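Local atomic coordinates of 4-amino-4-deoxychorismate lyase (Legionella pneumophila, PDB entry 3LUL), a protein that belongs to the class IV aminotransferase family, whose members are fold-type IV enzymes that use pyridoxal phosphate. Residues 57-63 and 102-108; 120-126 and 243-249; 183-188 and 257-263. All blocks are in the same frame, centred on the assembly; numbering follows the deposited sequence.

Following the chain from its N terminus, contact 1 comes first: the loop between helices 43-57 and 65-78 meets the start of strand 106-113, closing a loop of 38 intervening residues in the N-terminal part of the fold. That loop is complete before contact 2 opens. There, segments 120-126 and 243-249, with 116 residues between them, pair in the larger sheet. Contact 3 crosses contact 2: in sequence, hairpin 183-188 comes between the two segments of contact 2, and 257-263 comes after both. Contacts 2 and 3 touch through a salt bridge, R244 NH2 to D261 OD1 2.8 Å, whereas contact 1 lies across the chain's centre, about 38 and about 41 Å from them between centres.

Contact 1 of 3, residues 57-63 and 102-108; sequences LGIPFEI and RGQVSQL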
loop_
_atom_site.group_PDB
_atom_site.type_symbol
_atom_site.label_atom_id
_atom_site.label_comp_id
_atom_site.label_asym_id
_atom_site.label_seq_id
_atom_site.Cartn_x
_atom_site.Cartn_y
_atom_site.Cartn_z
ATOM N N LEU B 57 2.598 -13.524 5.865
ATOM C CA LEU B 57 1.263 -12.934 5.771
ATOM C C LEU B 57 0.111 -13.949 5.955
ATOM O O LEU B 57 -1.055 -13.575 5.858
ATOM C CB LEU B 57 1.100 -12.236 4.416
ATOM C CG LEU B 57 1.979 -10.985 4.142
ATOM C CD1 LEU B 57 1.669 -10.352 2.771
ATOM C CD2 LEU B 57 1.813 -9.975 5.281
ATOM N N GLY B 58 0.434 -15.229 6.150
ATOM C CA GLY B 58 -0.584 -16.269 6.267
ATOM C C GLY B 58 -1.301 -16.637 4.978
ATOM O O GLY B 58 -2.341 -17.260 5.013
ATOM N N ILE B 59 -0.739 -16.247 3.836
ATOM C CA ILE B 59 -1.317 -16.547 2.544
ATOM C C ILE B 59 -0.783 -17.923 2.123
ATOM O O ILE B 59 0.423 -18.122 2.053
ATOM C CB ILE B 59 -0.955 -15.472 1.485
ATOM C CG1 ILE B 59 -1.381 -14.075 1.950
ATOM C CG2 ILE B 59 -1.582 -15.818 0.152
ATOM C CD1 ILE B 59 -0.876 -12.944 1.023
ATOM N N PRO B 60 -1.675 -18.890 1.839
ATOM C CA PRO B 60 -1.150 -20.152 1.323
ATOM C C PRO B 60 -0.293 -19.966 0.042
ATOM O O PRO B 60 -0.617 -19.135 -0.845
ATOM C CB PRO B 60 -2.408 -21.010 1.064
ATOM C CG PRO B 60 -3.566 -20.268 1.692
ATOM C CD PRO B 60 -3.146 -18.849 1.912
ATOM N N PHE B 61 0.782 -20.748 -0.049
ATOM C CA PHE B 61 1.577 -20.837 -1.239
ATOM C C PHE B 61 1.956 -22.300 -1.456
ATOM O O PHE B 61 3.101 -22.686 -1.251
ATOM C CB PHE B 61 2.820 -19.940 -1.110
ATOM C CG PHE B 61 3.585 -19.745 -2.408
ATOM C CD1 PHE B 61 2.991 -19.173 -3.509
ATOM C CD2 PHE B 61 4.930 -20.099 -2.497
ATOM C CE1 PHE B 61 3.708 -18.971 -4.703
ATOM C CE2 PHE B 61 5.653 -19.930 -3.685
ATOM C CZ PHE B 61 5.058 -19.337 -4.780
ATOM N N GLU B 62 0.959 -23.102 -1.836
ATOM C CA GLU B 62 1.115 -24.548 -1.968
ATOM C C GLU B 62 1.308 -24.831 -3.449
ATOM O O GLU B 62 0.434 -25.408 -4.111
ATOM C CB GLU B 62 -0.136 -25.287 -1.454
ATOM C CG GLU B 62 -0.332 -25.210 0.050
ATOM C CD GLU B 62 0.701 -25.972 0.826
ATOM O OE1 GLU B 62 1.326 -26.900 0.259
ATOM O OE2 GLU B 62 0.865 -25.644 2.019
ATOM N N ILE B 63 2.443 -24.368 -3.967
ATOM C CA ILE B 63 2.878 -24.686 -5.321
ATOM C C ILE B 63 4.338 -25.090 -5.192
ATOM O O ILE B 63 5.137 -24.348 -4.633
ATOM C CB ILE B 63 2.662 -23.519 -6.295
ATOM C CG1 ILE B 63 3.159 -23.898 -7.703
ATOM C CG2 ILE B 63 3.325 -22.232 -5.824
ATOM C CD1 ILE B 63 2.723 -22.858 -8.794
ATOM N N ARG B 102 -9.633 -14.229 6.030
ATOM C CA ARG B 102 -8.528 -15.009 5.509
ATOM C C ARG B 102 -9.022 -15.721 4.243
ATOM O O ARG B 102 -10.099 -16.347 4.245
ATOM C CB ARG B 102 -8.138 -15.989 6.632
ATOM C CG ARG B 102 -6.911 -16.847 6.436
ATOM C CD ARG B 102 -5.637 -16.161 6.913
ATOM N NE ARG B 102 -5.432 -16.089 8.366
ATOM C CZ ARG B 102 -4.383 -15.483 8.948
ATOM N NH1 ARG B 102 -3.419 -14.893 8.216
ATOM N NH2 ARG B 102 -4.283 -15.464 10.275
ATOM N N GLY B 103 -8.275 -15.615 3.152
ATOM C CA GLY B 103 -8.626 -16.346 1.934
ATOM C C GLY B 103 -8.177 -17.771 2.122
ATOM O O GLY B 103 -7.012 -18.013 2.438
ATOM N N GLN B 104 -9.098 -18.705 1.939
ATOM C CA GLN B 104 -8.786 -20.131 2.040
ATOM C C GLN B 104 -7.949 -20.593 0.848
ATOM O O GLN B 104 -7.145 -21.527 0.992
ATOM C CB GLN B 104 -10.065 -20.991 2.075
ATOM C CG GLN B 104 -11.184 -20.453 2.967
ATOM C CD GLN B 104 -11.805 -21.517 3.853
ATOM O OE1 GLN B 104 -12.928 -21.984 3.599
ATOM N NE2 GLN B 104 -11.074 -21.918 4.897
ATOM N N VAL B 105 -8.182 -19.985 -0.325
ATOM C CA VAL B 105 -7.457 -20.338 -1.553
ATOM C C VAL B 105 -6.837 -19.085 -2.185
ATOM O O VAL B 105 -7.548 -18.172 -2.641
ATOM C CB VAL B 105 -8.347 -21.094 -2.582
ATOM C CG1 VAL B 105 -7.528 -21.478 -3.846
ATOM C CG2 VAL B 105 -8.992 -22.335 -1.935
ATOM N N SER B 106 -5.515 -19.032 -2.169
ATOM C CA SER B 106 -4.793 -17.969 -2.851
ATOM C C SER B 106 -4.777 -18.221 -4.365
ATOM O O SER B 106 -4.987 -19.344 -4.840
ATOM C CB SER B 106 -3.386 -17.811 -2.270
ATOM O OG SER B 106 -2.647 -19.018 -2.326
ATOM N N GLN B 107 -4.563 -17.149 -5.118
ATOM C CA GLN B 107 -4.680 -17.187 -6.555
ATOM C C GLN B 107 -3.368 -16.653 -7.096
ATOM O O GLN B 107 -2.829 -15.693 -6.586
ATOM C CB GLN B 107 -5.869 -16.343 -7.013
ATOM C CG GLN B 107 -7.156 -16.550 -6.183
ATOM C CD GLN B 107 -7.928 -17.768 -6.601
ATOM O OE1 GLN B 107 -8.236 -17.927 -7.784
ATOM N NE2 GLN B 107 -8.248 -18.650 -5.641
ATOM N N LEU B 108 -2.850 -17.307 -8.111
ATOM C CA LEU B 108 -1.613 -16.912 -8.722
ATOM C C LEU B 108 -1.878 -16.638 -10.198
ATOM O O LEU B 108 -2.559 -17.449 -10.865
ATOM C CB LEU B 108 -0.630 -18.040 -8.524
ATOM C CG LEU B 108 0.844 -17.914 -8.827
ATOM C CD1 LEU B 108 1.473 -16.628 -8.221
ATOM C CD2 LEU B 108 1.516 -19.182 -8.328
#
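Segment 57-63 is an irregular connector running over the beginning of strand 106-113; the end-to-end directions of 57-63 and 102-108 differ by 42°. P60 and S106 come nearest, CA to CA 6.0 Å. G58 ends helix 43-57 in a Schellman motif. Its positive phi favours glycine, and a CB here would clash with R102 NH1, which sits 3.7 Å from G58 CA. The one hydrogen bond across the pair runs from S106 OG to P60 O, a short 2.5 Å, and T4 OG1 also bonds to S106 OG. I59 CG2 packs on S106 CB at 3.6 Å, and P60 CG lies 3.9 Å from Q104 O. Farther along, L108 CD2 touches both F61 CE1 (4.2 Å) and I63 CD1 (3.9 Å). The F61 ring also meets W47 of helix 43-57, while L108 rests on L90 of strand 84-91. A single serine-to-carbonyl bond with apolar packing joins the interhelical loop to strand 106-113, next to the outermost strand 4-6, which S106 and L108 bind through their backbones.

Contact 2 of 3, residues 120-126 and 243-249; sequences HPVRLIS and RRVLSLD
Two parallel strands, 122-126 and 243-248, run 4.7 Å apart at closest approach, at -28°. V122 pairs with V245, then a beta bulge at L246 (phi/psi -83/-37) shifts the register by one, so R123 faces S247 and L124 faces L248. V122 N donates to R244 O and V122 O accepts from L246 N (2.8 Å each); L124 N donates to S247 O (2.8 Å) and L124 O accepts from D249 N (2.9 Å). Water 1 donates to L124 O and D249 O and accepts from S247 OG, which also takes R123 NH1 at 2.9 Å. H120 O accepts from R243 NE and R243 NH2 (2.9 Å each). D249 (phi +53°, chi1 m) receives S126 N on OD1 (2.8 Å) and S126 OG on OD2 (2.7 Å), where K224 adds a salt bridge. R244 NH2 forms a salt bridge with D261, and R244 NH1 bonds to V255 O. V122, L124, V245 and L248 share one face. This is a parallel strand pair interrupted by a beta bulge in the larger mixed sheet.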
loop_
_atom_site.group_PDB
_atom_site.type_symbol
_atom_site.label_atom_id
_atom_site.label_comp_id
_atom_site.label_asym_id
_atom_site.label_seq_id
_atom_site.Cartn_x
_atom_site.Cartn_y
_atom_site.Cartn_z
ATOM N N HIS B 120 21.178 4.605 -20.316
ATOM C CA HIS B 120 21.450 5.962 -19.830
ATOM C C HIS B 120 21.493 5.999 -18.276
ATOM O O HIS B 120 20.671 5.360 -17.609
ATOM C CB HIS B 120 20.454 6.990 -20.426
ATOM C CG HIS B 120 19.006 6.760 -20.080
ATOM N ND1 HIS B 120 18.261 7.679 -19.372
ATOM C CD2 HIS B 120 18.153 5.748 -20.383
ATOM C CE1 HIS B 120 17.025 7.237 -19.231
ATOM N NE2 HIS B 120 16.934 6.064 -19.829
ATOM N N PRO B 121 22.473 6.728 -17.685
ATOM C CA PRO B 121 22.496 6.759 -16.217
ATOM C C PRO B 121 21.319 7.506 -15.621
ATOM O O PRO B 121 20.783 8.411 -16.255
ATOM C CB PRO B 121 23.792 7.483 -15.896
ATOM C CG PRO B 121 24.625 7.287 -17.096
ATOM C CD PRO B 121 23.673 7.372 -18.232
ATOM N N VAL B 122 20.913 7.092 -14.420
ATOM C CA VAL B 122 19.682 7.592 -13.805
ATOM C C VAL B 122 19.927 8.811 -12.928
ATOM O O VAL B 122 20.953 8.921 -12.280
ATOM C CB VAL B 122 18.963 6.512 -12.968
ATOM C CG1 VAL B 122 18.487 5.412 -13.873
ATOM C CG2 VAL B 122 19.860 5.953 -11.913
ATOM N N ARG B 123 18.943 9.715 -12.925
ATOM C CA ARG B 123 18.925 10.869 -12.037
ATOM C C ARG B 123 17.933 10.619 -10.893
ATOM O O ARG B 123 16.763 10.277 -11.127
ATOM C CB ARG B 123 18.545 12.134 -12.813
ATOM C CG ARG B 123 19.585 12.609 -13.829
ATOM C CD ARG B 123 19.315 14.054 -14.221
ATOM N NE ARG B 123 20.297 14.624 -15.140
ATOM C CZ ARG B 123 21.417 15.229 -14.754
ATOM N NH1 ARG B 123 21.725 15.303 -13.466
ATOM N NH2 ARG B 123 22.243 15.741 -15.658
ATOM N N LEU B 124 18.406 10.790 -9.654
ATOM C CA LEU B 124 17.617 10.557 -8.432
ATOM C C LEU B 124 17.335 11.843 -7.677
ATOM O O LEU B 124 18.141 12.776 -7.734
ATOM C CB LEU B 124 18.365 9.630 -7.487
ATOM C CG LEU B 124 18.715 8.252 -8.028
ATOM C CD1 LEU B 124 19.463 7.421 -6.980
ATOM C CD2 LEU B 124 17.450 7.507 -8.470
ATOM N N ILE B 125 16.195 11.871 -6.983
ATOM C CA ILE B 125 15.900 12.884 -5.983
ATOM C C ILE B 125 15.580 12.200 -4.674
ATOM O O ILE B 125 15.080 11.073 -4.658
ATOM C CB ILE B 125 14.758 13.884 -6.387
ATOM C CG1 ILE B 125 13.480 13.175 -6.828
ATOM C CG2 ILE B 125 15.261 14.912 -7.474
ATOM C CD1 ILE B 125 12.236 13.540 -6.062
ATOM N N SER B 126 15.897 12.860 -3.566
ATOM C CA SER B 126 15.620 12.307 -2.245
ATOM C C SER B 126 14.186 12.655 -1.879
ATOM O O SER B 126 13.783 13.796 -2.024
ATOM C CB SER B 126 16.537 12.958 -1.200
ATOM O OG SER B 126 17.889 12.627 -1.390
ATOM N N ARG B 243 22.203 -0.464 -12.803
ATOM C CA ARG B 243 21.898 0.811 -13.458
ATOM C C ARG B 243 22.779 1.864 -12.800
ATOM O O ARG B 243 22.807 2.010 -11.567
ATOM C CB ARG B 243 20.424 1.143 -13.293
ATOM C CG ARG B 243 19.925 2.404 -14.024
ATOM C CD ARG B 243 19.396 2.110 -15.450
ATOM N NE ARG B 243 19.126 3.356 -16.205
ATOM C CZ ARG B 243 17.929 3.934 -16.366
ATOM N NH1 ARG B 243 16.830 3.421 -15.814
ATOM N NH2 ARG B 243 17.820 5.072 -17.056
ATOM N N ARG B 244 23.520 2.595 -13.634
ATOM C CA ARG B 244 24.439 3.602 -13.132
ATOM C C ARG B 244 23.659 4.831 -12.735
ATOM O O ARG B 244 22.645 5.147 -13.356
ATOM C CB ARG B 244 25.479 3.951 -14.209
ATOM C CG ARG B 244 26.367 2.791 -14.611
ATOM C CD ARG B 244 27.131 3.103 -15.888
ATOM N NE ARG B 244 27.747 1.896 -16.461
ATOM C CZ ARG B 244 28.981 1.433 -16.214
ATOM N NH1 ARG B 244 29.819 2.069 -15.404
ATOM N NH2 ARG B 244 29.396 0.316 -16.813
ATOM N N VAL B 245 24.141 5.512 -11.701
ATOM C CA VAL B 245 23.507 6.737 -11.184
ATOM C C VAL B 245 24.361 7.960 -11.533
ATOM O O VAL B 245 25.537 8.030 -11.198
ATOM C CB VAL B 245 23.259 6.651 -9.666
ATOM C CG1 VAL B 245 22.737 8.007 -9.087
ATOM C CG2 VAL B 245 22.275 5.515 -9.340
ATOM N N LEU B 246 23.748 8.900 -12.241
ATOM C CA LEU B 246 24.388 10.143 -12.655
ATOM C C LEU B 246 24.351 11.179 -11.551
ATOM O O LEU B 246 25.300 11.934 -11.384
ATOM C CB LEU B 246 23.738 10.708 -13.928
ATOM C CG LEU B 246 24.263 12.063 -14.459
ATOM C CD1 LEU B 246 25.762 12.048 -14.730
ATOM C CD2 LEU B 246 23.503 12.464 -15.717
ATOM N N SER B 247 23.268 11.222 -10.790
ATOM C CA SER B 247 23.099 12.273 -9.802
ATOM C C SER B 247 22.084 11.947 -8.730
ATOM O O SER B 247 21.143 11.202 -8.985
ATOM C CB SER B 247 22.702 13.593 -10.472
ATOM O OG SER B 247 21.452 13.507 -11.167
ATOM N N LEU B 248 22.267 12.574 -7.560
ATOM C CA LEU B 248 21.272 12.603 -6.483
ATOM C C LEU B 248 21.052 14.078 -6.120
ATOM O O LEU B 248 21.999 14.742 -5.705
ATOM C CB LEU B 248 21.750 11.841 -5.249
ATOM C CG LEU B 248 20.844 11.943 -4.006
ATOM C CD1 LEU B 248 19.386 11.405 -4.258
ATOM C CD2 LEU B 248 21.503 11.289 -2.815
ATOM N N ASP B 249 19.818 14.569 -6.272
ATOM C CA ASP B 249 19.506 15.984 -6.006
ATOM C C ASP B 249 20.486 16.850 -6.822
ATOM O O ASP B 249 20.603 16.664 -8.035
ATOM C CB ASP B 249 19.558 16.226 -4.488
ATOM C CG ASP B 249 18.613 15.310 -3.717
ATOM O OD1 ASP B 249 17.457 15.171 -4.155
ATOM O OD2 ASP B 249 18.998 14.765 -2.655
HETATM O O HOH W 1 19.482 14.364 -9.644
#

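Contact 3 of 3, residues 183-188 and 257-263; sequences IENNIL and HPIIDKL
Strands 183-184 and 187-188 form a hairpin with a type I' turn from E184 to I187, N185 and N186 at positive phi; E184 N bonds to I187 O (2.9 Å) and I187 N to E184 O (3.0 Å). The first turns of helix 258-269 lie against it, N186 and I259 nearest at 7.5 Å between CA atoms. I183 (m, t) is the main bump: its CD1 enters the hollow between I259 and I260, 3.8 Å from both I259 CG2 and I260 CG1, and its CG2 covers the H257 ring in a CH-pi contact, 3.8 Å from the centroid. L188 CD1 drops between I259 CG2 (3.8 Å) and L263 CD1 (4.1 Å), one helical turn apart. In return I259 (m, t) pushes CD1 against N186 O, 3.4 Å away. H257 (chi1 t) is the N-cap, its ND1 accepting from I259 N at 3.1 Å; water 2 joins its NE2 to N186 N, 2.9 Å from each. It is a C-terminal helix, capped by histidine, packed on a beta hairpin.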
loop_
_atom_site.group_PDB
_atom_site.type_symbol
_atom_site.label_atom_id
_atom_site.label_comp_id
_atom_site.label_asym_id
_atom_site.label_seq_id
_atom_site.Cartn_x
_atom_site.Cartn_y
_atom_site.Cartn_z
ATOM N N ILE B 183 30.284 3.091 -4.170
ATOM C CA ILE B 183 31.689 2.706 -4.187
ATOM C C ILE B 183 32.464 3.901 -3.664
ATOM O O ILE B 183 32.256 5.011 -4.138
ATOM C CB ILE B 183 32.215 2.378 -5.594
ATOM C CG1 ILE B 183 31.502 1.132 -6.149
ATOM C CG2 ILE B 183 33.689 2.114 -5.527
ATOM C CD1 ILE B 183 31.821 0.837 -7.570
ATOM N N GLU B 184 33.309 3.673 -2.669
ATOM C CA GLU B 184 34.249 4.668 -2.219
ATOM C C GLU B 184 35.587 3.993 -1.925
ATOM O O GLU B 184 35.632 3.001 -1.182
ATOM C CB GLU B 184 33.698 5.323 -0.951
ATOM C CG GLU B 184 34.604 6.402 -0.360
ATOM C CD GLU B 184 34.005 6.990 0.917
ATOM O OE1 GLU B 184 33.795 6.219 1.889
ATOM O OE2 GLU B 184 33.725 8.207 0.924
ATOM N N ASN B 185 36.658 4.560 -2.502
ATOM C CA ASN B 185 38.024 4.020 -2.380
ATOM C C ASN B 185 38.065 2.519 -2.665
ATOM O O ASN B 185 38.643 1.747 -1.897
ATOM C CB ASN B 185 38.637 4.323 -0.995
ATOM C CG ASN B 185 38.552 5.798 -0.618
ATOM O OD1 ASN B 185 38.653 6.668 -1.478
ATOM N ND2 ASN B 185 38.343 6.079 0.672
ATOM N N ASN B 186 37.423 2.120 -3.770
ATOM C CA ASN B 186 37.343 0.732 -4.241
ATOM C C ASN B 186 36.668 -0.258 -3.304
ATOM O O ASN B 186 36.884 -1.472 -3.408
ATOM C CB ASN B 186 38.743 0.208 -4.608
ATOM C CG ASN B 186 39.360 0.966 -5.748
ATOM O OD1 ASN B 186 38.652 1.461 -6.617
ATOM N ND2 ASN B 186 40.700 1.033 -5.771
ATOM N N ILE B 187 35.875 0.256 -2.382
ATOM C CA ILE B 187 35.104 -0.575 -1.463
ATOM C C ILE B 187 33.627 -0.332 -1.740
ATOM O O ILE B 187 33.212 0.817 -1.942
ATOM C CB ILE B 187 35.415 -0.236 0.021
ATOM C CG1 ILE B 187 36.917 -0.486 0.306
ATOM C CG2 ILE B 187 34.486 -1.037 0.963
ATOM C CD1 ILE B 187 37.481 0.292 1.489
ATOM N N LEU B 188 32.872 -1.435 -1.765
ATOM C CA LEU B 188 31.436 -1.414 -2.040
ATOM C C LEU B 188 30.689 -1.274 -0.718
ATOM O O LEU B 188 31.029 -1.942 0.236
ATOM C CB LEU B 188 31.000 -2.703 -2.730
ATOM C CG LEU B 188 31.326 -2.784 -4.211
ATOM C CD1 LEU B 188 31.707 -4.223 -4.622
ATOM C CD2 LEU B 188 30.154 -2.231 -5.028
ATOM N N HIS B 257 33.237 3.008 -13.285
ATOM C CA HIS B 257 34.128 2.420 -12.308
ATOM C C HIS B 257 34.415 1.008 -12.746
ATOM O O HIS B 257 33.509 0.303 -13.161
ATOM C CB HIS B 257 33.518 2.444 -10.901
ATOM C CG HIS B 257 34.529 2.334 -9.802
ATOM N ND1 HIS B 257 35.185 1.157 -9.498
ATOM C CD2 HIS B 257 35.035 3.271 -8.969
ATOM C CE1 HIS B 257 36.020 1.371 -8.497
ATOM N NE2 HIS B 257 35.946 2.646 -8.158
ATOM N N PRO B 258 35.683 0.579 -12.659
ATOM C CA PRO B 258 35.999 -0.813 -13.028
ATOM C C PRO B 258 35.229 -1.873 -12.238
ATOM O O PRO B 258 34.916 -2.955 -12.772
ATOM C CB PRO B 258 37.520 -0.931 -12.790
ATOM C CG PRO B 258 38.000 0.405 -12.390
ATOM C CD PRO B 258 36.876 1.366 -12.272
ATOM N N ILE B 259 34.908 -1.572 -10.976
ATOM C CA ILE B 259 34.131 -2.487 -10.154
ATOM C C ILE B 259 32.745 -2.716 -10.745
ATOM O O ILE B 259 32.273 -3.840 -10.812
ATOM C CB ILE B 259 34.041 -1.985 -8.700
ATOM C CG1 ILE B 259 35.432 -2.093 -8.027
ATOM C CG2 ILE B 259 32.948 -2.739 -7.874
ATOM C CD1 ILE B 259 35.467 -1.645 -6.521
ATOM N N ILE B 260 32.146 -1.653 -11.251
ATOM C CA ILE B 260 30.825 -1.753 -11.899
ATOM C C ILE B 260 30.913 -2.629 -13.162
ATOM O O ILE B 260 30.064 -3.517 -13.360
ATOM C CB ILE B 260 30.225 -0.376 -12.223
ATOM C CG1 ILE B 260 30.004 0.417 -10.914
ATOM C CG2 ILE B 260 28.891 -0.541 -13.016
ATOM C CD1 ILE B 260 29.509 1.873 -11.091
ATOM N N ASP B 261 31.928 -2.430 -13.998
ATOM C CA ASP B 261 32.060 -3.288 -15.188
ATOM C C ASP B 261 32.264 -4.765 -14.847
ATOM O O ASP B 261 31.673 -5.637 -15.487
ATOM C CB ASP B 261 33.173 -2.822 -16.121
ATOM C CG ASP B 261 32.941 -1.414 -16.627
ATOM O OD1 ASP B 261 31.829 -1.137 -17.101
ATOM O OD2 ASP B 261 33.859 -0.588 -16.532
ATOM N N LYS B 262 33.060 -5.031 -13.825
ATOM C CA LYS B 262 33.259 -6.395 -13.349
ATOM C C LYS B 262 31.938 -7.018 -12.857
ATOM O O LYS B 262 31.616 -8.151 -13.190
ATOM C CB LYS B 262 34.301 -6.448 -12.222
ATOM C CG LYS B 262 34.539 -7.881 -11.747
ATOM C CD LYS B 262 35.842 -8.084 -10.995
ATOM C CE LYS B 262 36.099 -9.580 -10.773
ATOM N NZ LYS B 262 37.320 -9.864 -9.987
ATOM N N LEU B 263 31.197 -6.289 -12.039
ATOM C CA LEU B 263 29.929 -6.801 -11.515
ATOM C C LEU B 263 28.884 -7.040 -12.621
ATOM O O LEU B 263 28.202 -8.065 -12.604
ATOM C CB LEU B 263 29.410 -5.899 -10.409
ATOM C CG LEU B 263 30.295 -5.902 -9.154
ATOM C CD1 LEU B 263 29.726 -4.908 -8.174
ATOM C CD2 LEU B 263 30.444 -7.295 -8.517
HETATM O O HOH W 2 37.078 4.068 -5.907
#